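PDB 2BGW: XPF endonuclease from Aeropyrum pernix, which probably cleaves branched or damaged DNA near single-strand/duplex junctions during repair, as a magnesium-binding, structure-specific endonuclease of the XPF family. Local coordinates for residues I25-V31 with A127-E131; T55-F59 with V86-P92; A60-F64 with Y95-S101. All coordinates share one frame. Numbering follows the deposited sequence.

Overall arrangement
All three contacts belong to the nuclease domain. Contact 1, the most buried, packs helix 22-28 against helix 123-137 beside the mixed sheet through aliphatic side chains, with no polar bond between its segments. Contacts 2 and 3, their centres about 10 Å apart, share helix 56-65 and are only partly buried. Contact 2 ties the start of that helix to strand 81-87 by a backbone hydrogen bond; contact 3, farther out, packs its later turns against a loop and the start of helix 99-112 with aromatic and aliphatic side chains. Val91 touches Glu99 and Arg96, joining these two. Contact 1 lies about 20 Å from contact 2 and 30 Å from contact 3, between centres. Each touches the second subunit.

Contact 1: I25-V31 with A127-E131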
loop_
_atom_site.group_PDB
_atom_site.type_symbol
_atom_site.label_atom_id
_atom_site.label_comp_id
_atom_site.label_asym_id
_atom_site.label_seq_id
_atom_site.Cartn_x
_atom_site.Cartn_y
_atom_site.Cartn_z
ATOM N N ILE A 25 -16.128 11.049 9.632
ATOM C CA ILE A 25 -15.156 11.268 10.691
ATOM C C ILE A 25 -13.973 12.063 10.155
ATOM O O ILE A 25 -13.559 13.045 10.775
ATOM C CB ILE A 25 -14.713 9.966 11.363
ATOM C CG1 ILE A 25 -15.928 9.212 11.891
ATOM C CG2 ILE A 25 -13.806 10.279 12.533
ATOM C CD1 ILE A 25 -15.610 7.816 12.368
ATOM N N LEU A 26 -13.463 11.649 8.994
ATOM C CA LEU A 26 -12.346 12.326 8.340
ATOM C C LEU A 26 -12.624 13.796 8.100
ATOM O O LEU A 26 -11.789 14.649 8.368
ATOM C CB LEU A 26 -11.994 11.643 7.034
ATOM C CG LEU A 26 -10.909 10.583 7.151
ATOM C CD1 LEU A 26 -10.713 9.913 5.820
ATOM C CD2 LEU A 26 -9.588 11.153 7.657
ATOM N N GLU A 27 -13.813 14.098 7.611
ATOM C CA GLU A 27 -14.185 15.473 7.381
ATOM C C GLU A 27 -14.309 16.233 8.692
ATOM O O GLU A 27 -14.047 17.435 8.776
ATOM C CB GLU A 27 -15.486 15.517 6.626
ATOM C CG GLU A 27 -15.327 15.175 5.205
ATOM C CD GLU A 27 -16.666 15.049 4.543
ATOM O OE1 GLU A 27 -17.686 15.220 5.254
ATOM O OE2 GLU A 27 -16.705 14.761 3.322
ATOM N N SER A 28 -14.700 15.510 9.722
ATOM C CA SER A 28 -14.859 16.098 11.027
ATOM C C SER A 28 -13.541 16.468 11.649
ATOM O O SER A 28 -13.514 17.327 12.500
ATOM C CB SER A 28 -15.575 15.133 11.937
ATOM O OG SER A 28 -16.451 15.855 12.780
ATOM N N LEU A 29 -12.456 15.817 11.235
ATOM C CA LEU A 29 -11.095 16.239 11.608
ATOM C C LEU A 29 -10.499 17.298 10.643
ATOM O O LEU A 29 -9.288 17.582 10.663
ATOM C CB LEU A 29 -10.166 15.021 11.708
ATOM C CG LEU A 29 -10.693 13.777 12.422
ATOM C CD1 LEU A 29 -10.223 12.533 11.711
ATOM C CD2 LEU A 29 -10.265 13.761 13.891
ATOM N N GLY A 30 -11.353 17.865 9.795
ATOM C CA GLY A 30 -10.950 18.931 8.878
ATOM C C GLY A 30 -10.238 18.479 7.616
ATOM O O GLY A 30 -9.597 19.278 6.931
ATOM N N VAL A 31 -10.339 17.190 7.312
ATOM C CA VAL A 31 -9.741 16.659 6.103
ATOM C C VAL A 31 -10.746 16.792 4.977
ATOM O O VAL A 31 -11.916 16.492 5.141
ATOM C CB VAL A 31 -9.334 15.203 6.289
ATOM C CG1 VAL A 31 -8.909 14.596 4.994
ATOM C CG2 VAL A 31 -8.209 15.115 7.245
ATOM N N ALA A 127 -9.864 6.568 10.811
ATOM C CA ALA A 127 -9.954 7.967 10.439
ATOM C C ALA A 127 -8.803 8.808 11.023
ATOM O O ALA A 127 -8.260 9.684 10.343
ATOM C CB ALA A 127 -11.258 8.497 10.820
ATOM N N LEU A 128 -8.381 8.503 12.240
ATOM C CA LEU A 128 -7.219 9.178 12.790
ATOM C C LEU A 128 -5.921 8.794 12.073
ATOM O O LEU A 128 -5.104 9.654 11.754
ATOM C CB LEU A 128 -7.115 8.950 14.299
ATOM C CG LEU A 128 -8.260 9.619 15.066
ATOM C CD1 LEU A 128 -8.533 8.934 16.393
ATOM C CD2 LEU A 128 -7.973 11.093 15.267
ATOM N N VAL A 129 -5.740 7.511 11.810
ATOM C CA VAL A 129 -4.519 7.022 11.198
ATOM C C VAL A 129 -4.419 7.572 9.791
ATOM O O VAL A 129 -3.347 7.993 9.345
ATOM C CB VAL A 129 -4.516 5.477 11.178
ATOM C CG1 VAL A 129 -3.322 4.914 10.451
ATOM C CG2 VAL A 129 -4.515 4.979 12.577
ATOM N N ILE A 130 -5.540 7.583 9.081
ATOM C CA ILE A 130 -5.521 8.109 7.717
ATOM C C ILE A 130 -5.145 9.582 7.780
ATOM O O ILE A 130 -4.293 10.043 7.040
ATOM C CB ILE A 130 -6.866 7.934 6.976
ATOM C CG1 ILE A 130 -7.093 6.455 6.633
ATOM C CG2 ILE A 130 -6.867 8.791 5.695
ATOM C CD1 ILE A 130 -8.514 6.129 6.262
ATOM N N GLU A 131 -5.777 10.309 8.693
ATOM C CA GLU A 131 -5.558 11.745 8.794
ATOM C C GLU A 131 -4.105 12.091 9.148
ATOM O O GLU A 131 -3.567 13.064 8.664
ATOM C CB GLU A 131 -6.544 12.320 9.798
ATOM C CG GLU A 131 -6.548 13.793 9.884
ATOM C CD GLU A 131 -5.814 14.280 11.069
ATOM O OE1 GLU A 131 -5.864 13.605 12.086
ATOM O OE2 GLU A 131 -5.184 15.342 11.012
#
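Leu26 and Leu29, near and just past the end of helix 22-28, lay their side chains against one turn of helix 123-137. Leu26 has chi1 at -93°, between wells, and chi2 t. Its CB points sideways, yet the branched end reaches across: CD2 lies 3.3 Å from Ala127 O and 3.9 Å from Glu131 CB, while CD1 meets Ile130 CG2 at 4.0 Å. The small Ala127 leaves room for this, and Ile25 CG2 (m, t) sits 3.5 Å from its CB. Leu29, with chi1 m and chi2 off the wells at 142°, directs CD2 to Leu128 CD2 at 3.8 Å and CD1 to Ala127 CB at 4.3 Å. A Schellman motif ends the first helix (Val31 N to Leu26 O, Gly30 N to Glu27 O), with Gly30 at positive phi as C-prime. Val31 (t) sets CG2 3.4 Å from the CG of Glu131 (chi1 t, chi2 off at -102°), whose OE2 forms a salt bridge with Arg135. In the nuclease domain both helices rest on Tyr43 of strand 43-46, through Leu26 and Ile130; Leu26 also touches Val33 of strand 32-36, Ile130 touches Ile85 of strand 81-87, and Tyr103 of the second subunit packs on Leu128.

Contact 2: T55-F59 with V86-P92; sequences TSSDF and VEGPPVP
Ser56 overlaps the end of strand 81-87 and the next turn, its CB 3.9 Å from Val86 CG1 and its OG 4.1 Å from Pro92 CG. With chi1 p, its N donates to Glu87 O at 2.6 Å; the OG bond to the same oxygen, 3.4 Å, is weak. Thr55, extended, bridges Glu87 in parallel register, CA atoms 4.4 Å apart, and its CA approaches Glu87 O at 3.2 Å (CA-H...O). Last residue of strand 49-55, Thr55 is also N-cap of helix 56-65: with chi1 p, its OG1 accepts from Asp58 N at 3.2 Å. This strand-to-helix junction belongs to the PDDEXK nuclease fold, whose magnesium site here includes Asp42, Glu52 and Arg53; Glu87 salt-bridges Arg53 and hydrogen-bonds Thr126. At Gly88 (phi 105°, psi 174°) a CB would strike Ser56 OG and jam against Glu87 O, the latter alone calling for glycine. Pro89 and Pro90 lead round to Pro92, its CG 3.8 Å from Ser57 CA. Phe59, chi1 t, brings CD1 3.8 Å from Val86 CG2.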
loop_
_atom_site.group_PDB
_atom_site.type_symbol
_atom_site.label_atom_id
_atom_site.label_comp_id
_atom_site.label_asym_id
_atom_site.label_seq_id
_atom_site.Cartn_x
_atom_site.Cartn_y
_atom_site.Cartn_z
ATOM N N THR A 55 -12.023 -4.355 7.970
ATOM C CA THR A 55 -12.441 -4.790 9.316
ATOM C C THR A 55 -11.695 -6.079 9.647
ATOM O O THR A 55 -11.390 -6.885 8.740
ATOM C CB THR A 55 -13.918 -5.146 9.366
ATOM O OG1 THR A 55 -14.200 -6.033 8.288
ATOM C CG2 THR A 55 -14.823 -3.917 9.275
ATOM N N SER A 56 -11.389 -6.307 10.918
ATOM C CA SER A 56 -10.555 -7.459 11.209
ATOM C C SER A 56 -11.139 -8.702 10.552
ATOM O O SER A 56 -10.389 -9.528 10.002
ATOM C CB SER A 56 -10.345 -7.669 12.697
ATOM O OG SER A 56 -11.518 -7.353 13.410
ATOM N N SER A 57 -12.471 -8.820 10.563
ATOM C CA SER A 57 -13.075 -10.011 9.973
ATOM C C SER A 57 -12.996 -10.102 8.428
ATOM O O SER A 57 -12.743 -11.192 7.893
ATOM C CB SER A 57 -14.451 -10.355 10.563
ATOM O OG SER A 57 -15.294 -9.242 10.599
ATOM N N ASP A 58 -13.175 -8.992 7.712
ATOM C CA ASP A 58 -12.883 -9.014 6.274
ATOM C C ASP A 58 -11.420 -9.311 6.004
ATOM O O ASP A 58 -11.084 -9.979 5.026
ATOM C CB ASP A 58 -13.262 -7.709 5.620
ATOM C CG ASP A 58 -14.719 -7.524 5.588
ATOM O OD1 ASP A 58 -15.414 -8.539 5.745
ATOM O OD2 ASP A 58 -15.187 -6.388 5.422
ATOM N N PHE A 59 -10.538 -8.842 6.874
ATOM C CA PHE A 59 -9.168 -9.263 6.715
ATOM C C PHE A 59 -9.110 -10.772 6.684
ATOM O O PHE A 59 -8.553 -11.352 5.742
ATOM C CB PHE A 59 -8.264 -8.755 7.807
ATOM C CG PHE A 59 -6.838 -9.088 7.575
ATOM C CD1 PHE A 59 -6.063 -8.311 6.732
ATOM C CD2 PHE A 59 -6.265 -10.194 8.179
ATOM C CE1 PHE A 59 -4.729 -8.619 6.509
ATOM C CE2 PHE A 59 -4.929 -10.513 7.961
ATOM C CZ PHE A 59 -4.162 -9.721 7.123
ATOM N N VAL A 86 -6.159 -2.555 9.570
ATOM C CA VAL A 86 -7.090 -3.547 10.079
ATOM C C VAL A 86 -7.875 -3.001 11.271
ATOM O O VAL A 86 -7.322 -2.657 12.329
ATOM C CB VAL A 86 -6.399 -4.857 10.391
ATOM C CG1 VAL A 86 -7.418 -5.868 10.835
ATOM C CG2 VAL A 86 -5.638 -5.370 9.154
ATOM N N GLU A 87 -9.176 -2.905 11.055
ATOM C CA GLU A 87 -10.080 -2.276 11.994
ATOM C C GLU A 87 -10.806 -3.314 12.866
ATOM O O GLU A 87 -11.623 -4.115 12.355
ATOM C CB GLU A 87 -11.086 -1.453 11.198
ATOM C CG GLU A 87 -12.166 -0.750 11.983
ATOM C CD GLU A 87 -12.878 0.259 11.111
ATOM O OE1 GLU A 87 -12.203 1.230 10.680
ATOM O OE2 GLU A 87 -14.097 0.077 10.839
ATOM N N GLY A 88 -10.527 -3.279 14.171
ATOM C CA GLY A 88 -11.076 -4.258 15.092
ATOM C C GLY A 88 -10.001 -5.252 15.490
ATOM O O GLY A 88 -8.891 -5.212 14.968
ATOM N N PRO A 89 -10.320 -6.156 16.428
ATOM C CA PRO A 89 -9.340 -7.079 16.966
ATOM C C PRO A 89 -8.722 -7.934 15.894
ATOM O O PRO A 89 -9.418 -8.467 15.041
ATOM C CB PRO A 89 -10.161 -7.940 17.914
ATOM C CG PRO A 89 -11.251 -7.036 18.320
ATOM C CD PRO A 89 -11.633 -6.366 17.052
ATOM N N PRO A 90 -7.404 -8.055 15.938
ATOM C CA PRO A 90 -6.666 -8.771 14.938
ATOM C C PRO A 90 -7.285 -10.107 14.639
ATOM O O PRO A 90 -7.376 -10.468 13.490
ATOM C CB PRO A 90 -5.314 -8.946 15.589
ATOM C CG PRO A 90 -5.165 -7.702 16.405
ATOM C CD PRO A 90 -6.524 -7.480 16.971
ATOM N N VAL A 91 -7.732 -10.826 15.666
ATOM C CA VAL A 91 -8.379 -12.139 15.508
ATOM C C VAL A 91 -9.794 -12.050 16.063
ATOM O O VAL A 91 -9.997 -12.030 17.279
ATOM C CB VAL A 91 -7.666 -13.224 16.324
ATOM C CG1 VAL A 91 -8.238 -14.574 15.994
ATOM C CG2 VAL A 91 -6.157 -13.186 16.103
ATOM N N PRO A 92 -10.790 -12.017 15.186
ATOM C CA PRO A 92 -12.151 -11.968 15.700
ATOM C C PRO A 92 -12.533 -13.309 16.366
ATOM O O PRO A 92 -11.915 -14.349 16.066
ATOM C CB PRO A 92 -12.984 -11.757 14.442
ATOM C CG PRO A 92 -12.023 -11.449 13.356
ATOM C CD PRO A 92 -10.748 -12.075 13.725
#

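Contact 3: A60-F64 with Y95-S101; sequences AKSLF and YRGRERS
Phe64, Tyr95 and Ser101 lose most surface here. Segment 60-64 is helical; 96-98 is a loop in which Gly97 takes positive phi and Arg98 is the N-cap of helix 99-112. CA atoms of Ala60 and Tyr95 stand 7.7 Å apart, those of Leu63 and Ser101 8.5 Å, so side chains fill the gap. Tyr95 (chi1 m, chi2 94°) presents a ring face to Ala60, whose CB stands 3.6 Å from the ring centroid and 6° off the normal, a CH-pi contact; Tyr95 OH comes 3.7 Å from Lys61 CA. Phe64 (chi1 m) meets Tyr95 rim to rim, with centroids 5.9 Å apart, planes at 11° and CE1 to CE2 at 3.5 Å. The edge of Phe64 also reaches Ser101, CE2 to OG 3.7 Å, and its CE1 lies 4.2 Å from Arg98 NE. Leu63 (t, p) places CD2 3.9 Å from Ser101 O. Bordering the subunit interface, where Arg100 salt-bridges Glu131 of the second subunit, the arrangement joins helix 56-65 to the start of helix 99-112 in the PDDEXK-type ERCC4 nuclease domain.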
loop_
_atom_site.group_PDB
_atom_site.type_symbol
_atom_site.label_atom_id
_atom_site.label_comp_id
_atom_site.label_asym_id
_atom_site.label_seq_id
_atom_site.Cartn_x
_atom_site.Cartn_y
_atom_site.Cartn_z
ATOM N N ALA A 60 -9.704 -11.399 7.705
ATOM C CA ALA A 60 -9.729 -12.855 7.838
ATOM C C ALA A 60 -10.402 -13.488 6.630
ATOM O O ALA A 60 -9.776 -14.285 5.916
ATOM C CB ALA A 60 -10.424 -13.254 9.104
ATOM N N LYS A 61 -11.651 -13.090 6.384
ATOM C CA LYS A 61 -12.445 -13.632 5.289
ATOM C C LYS A 61 -11.621 -13.708 3.996
ATOM O O LYS A 61 -11.380 -14.790 3.442
ATOM C CB LYS A 61 -13.729 -12.831 5.110
ATOM C CG LYS A 61 -14.741 -13.514 4.227
ATOM C CD LYS A 61 -15.938 -12.600 3.781
ATOM C CE LYS A 61 -16.535 -13.138 2.412
ATOM N NZ LYS A 61 -17.835 -12.547 1.934
ATOM N N SER A 62 -11.111 -12.574 3.555
ATOM C CA SER A 62 -10.365 -12.555 2.305
ATOM C C SER A 62 -9.038 -13.327 2.349
ATOM O O SER A 62 -8.558 -13.741 1.302
ATOM C CB SER A 62 -10.111 -11.128 1.875
ATOM O OG SER A 62 -8.955 -10.683 2.549
ATOM N N LEU A 63 -8.435 -13.514 3.526
ATOM C CA LEU A 63 -7.257 -14.378 3.597
ATOM C C LEU A 63 -7.654 -15.747 3.087
ATOM O O LEU A 63 -6.948 -16.331 2.283
ATOM C CB LEU A 63 -6.674 -14.497 5.007
ATOM C CG LEU A 63 -5.544 -15.526 5.281
ATOM C CD1 LEU A 63 -4.377 -15.471 4.287
ATOM C CD2 LEU A 63 -5.000 -15.475 6.724
ATOM N N PHE A 64 -8.806 -16.253 3.516
ATOM C CA PHE A 64 -9.189 -17.605 3.144
ATOM C C PHE A 64 -9.900 -17.685 1.799
ATOM O O PHE A 64 -9.931 -18.750 1.209
ATOM C CB PHE A 64 -9.995 -18.271 4.256
ATOM C CG PHE A 64 -9.299 -18.255 5.588
ATOM C CD1 PHE A 64 -9.845 -17.554 6.669
ATOM C CD2 PHE A 64 -8.075 -18.911 5.757
ATOM C CE1 PHE A 64 -9.201 -17.529 7.898
ATOM C CE2 PHE A 64 -7.411 -18.882 6.983
ATOM C CZ PHE A 64 -7.980 -18.195 8.058
ATOM N N TYR A 95 -12.877 -16.772 14.589
ATOM C CA TYR A 95 -11.647 -17.191 13.878
ATOM C C TYR A 95 -10.516 -17.684 14.757
ATOM O O TYR A 95 -9.405 -17.922 14.261
ATOM C CB TYR A 95 -11.115 -16.072 12.988
ATOM C CG TYR A 95 -11.847 -15.938 11.699
ATOM C CD1 TYR A 95 -12.910 -15.045 11.569
ATOM C CD2 TYR A 95 -11.489 -16.705 10.601
ATOM C CE1 TYR A 95 -13.608 -14.915 10.369
ATOM C CE2 TYR A 95 -12.179 -16.594 9.398
ATOM C CZ TYR A 95 -13.237 -15.700 9.294
ATOM O OH TYR A 95 -13.910 -15.602 8.098
ATOM N N ARG A 96 -10.796 -17.842 16.051
ATOM C CA ARG A 96 -9.850 -18.423 17.005
ATOM C C ARG A 96 -9.244 -19.715 16.495
ATOM O O ARG A 96 -9.861 -20.431 15.673
ATOM C CB ARG A 96 -10.564 -18.743 18.302
ATOM C CG ARG A 96 -10.535 -17.635 19.304
ATOM C CD ARG A 96 -11.903 -17.014 19.462
ATOM N NE ARG A 96 -11.837 -15.800 20.276
ATOM C CZ ARG A 96 -12.818 -15.366 21.067
ATOM N NH1 ARG A 96 -13.959 -16.059 21.170
ATOM N NH2 ARG A 96 -12.654 -14.248 21.766
ATOM N N GLY A 97 -8.050 -20.038 16.985
ATOM C CA GLY A 97 -7.459 -21.333 16.648
ATOM C C GLY A 97 -6.897 -21.302 15.243
ATOM O O GLY A 97 -5.793 -21.796 15.016
ATOM N N ARG A 98 -7.638 -20.696 14.305
ATOM C CA ARG A 98 -7.078 -20.297 13.001
ATOM C C ARG A 98 -6.059 -19.137 13.087
ATOM O O ARG A 98 -5.637 -18.631 12.072
ATOM C CB ARG A 98 -8.191 -19.925 12.011
ATOM C CG ARG A 98 -8.932 -21.095 11.358
ATOM C CD ARG A 98 -10.442 -20.800 11.319
ATOM N NE ARG A 98 -10.989 -20.660 9.964
ATOM C CZ ARG A 98 -12.224 -20.213 9.683
ATOM N NH1 ARG A 98 -13.047 -19.832 10.669
ATOM N NH2 ARG A 98 -12.650 -20.133 8.415
ATOM N N GLU A 99 -5.650 -18.732 14.283
ATOM C CA GLU A 99 -4.680 -17.640 14.439
ATOM C C GLU A 99 -3.312 -17.854 13.801
ATOM O O GLU A 99 -2.626 -16.875 13.476
ATOM C CB GLU A 99 -4.346 -17.380 15.896
ATOM C CG GLU A 99 -5.377 -17.651 16.925
ATOM C CD GLU A 99 -4.899 -17.056 18.219
ATOM O OE1 GLU A 99 -3.889 -17.562 18.783
ATOM O OE2 GLU A 99 -5.500 -16.041 18.642
ATOM N N ARG A 100 -2.866 -19.110 13.704
ATOM C CA ARG A 100 -1.559 -19.366 13.114
ATOM C C ARG A 100 -1.625 -18.812 11.709
ATOM O O ARG A 100 -0.688 -18.165 11.274
ATOM C CB ARG A 100 -1.201 -20.841 13.082
ATOM C CG ARG A 100 0.160 -21.127 12.436
ATOM C CD ARG A 100 1.212 -21.511 13.496
ATOM N NE ARG A 100 2.551 -21.744 12.940
ATOM C CZ ARG A 100 2.884 -22.776 12.155
ATOM N NH1 ARG A 100 1.967 -23.684 11.817
ATOM N NH2 ARG A 100 4.135 -22.892 11.683
ATOM N N SER A 101 -2.749 -19.036 11.025
ATOM C CA SER A 101 -2.986 -18.472 9.712
ATOM C C SER A 101 -2.878 -16.947 9.725
ATOM O O SER A 101 -1.983 -16.380 9.098
ATOM C CB SER A 101 -4.363 -18.878 9.208
ATOM O OG SER A 101 -4.291 -20.089 8.512
#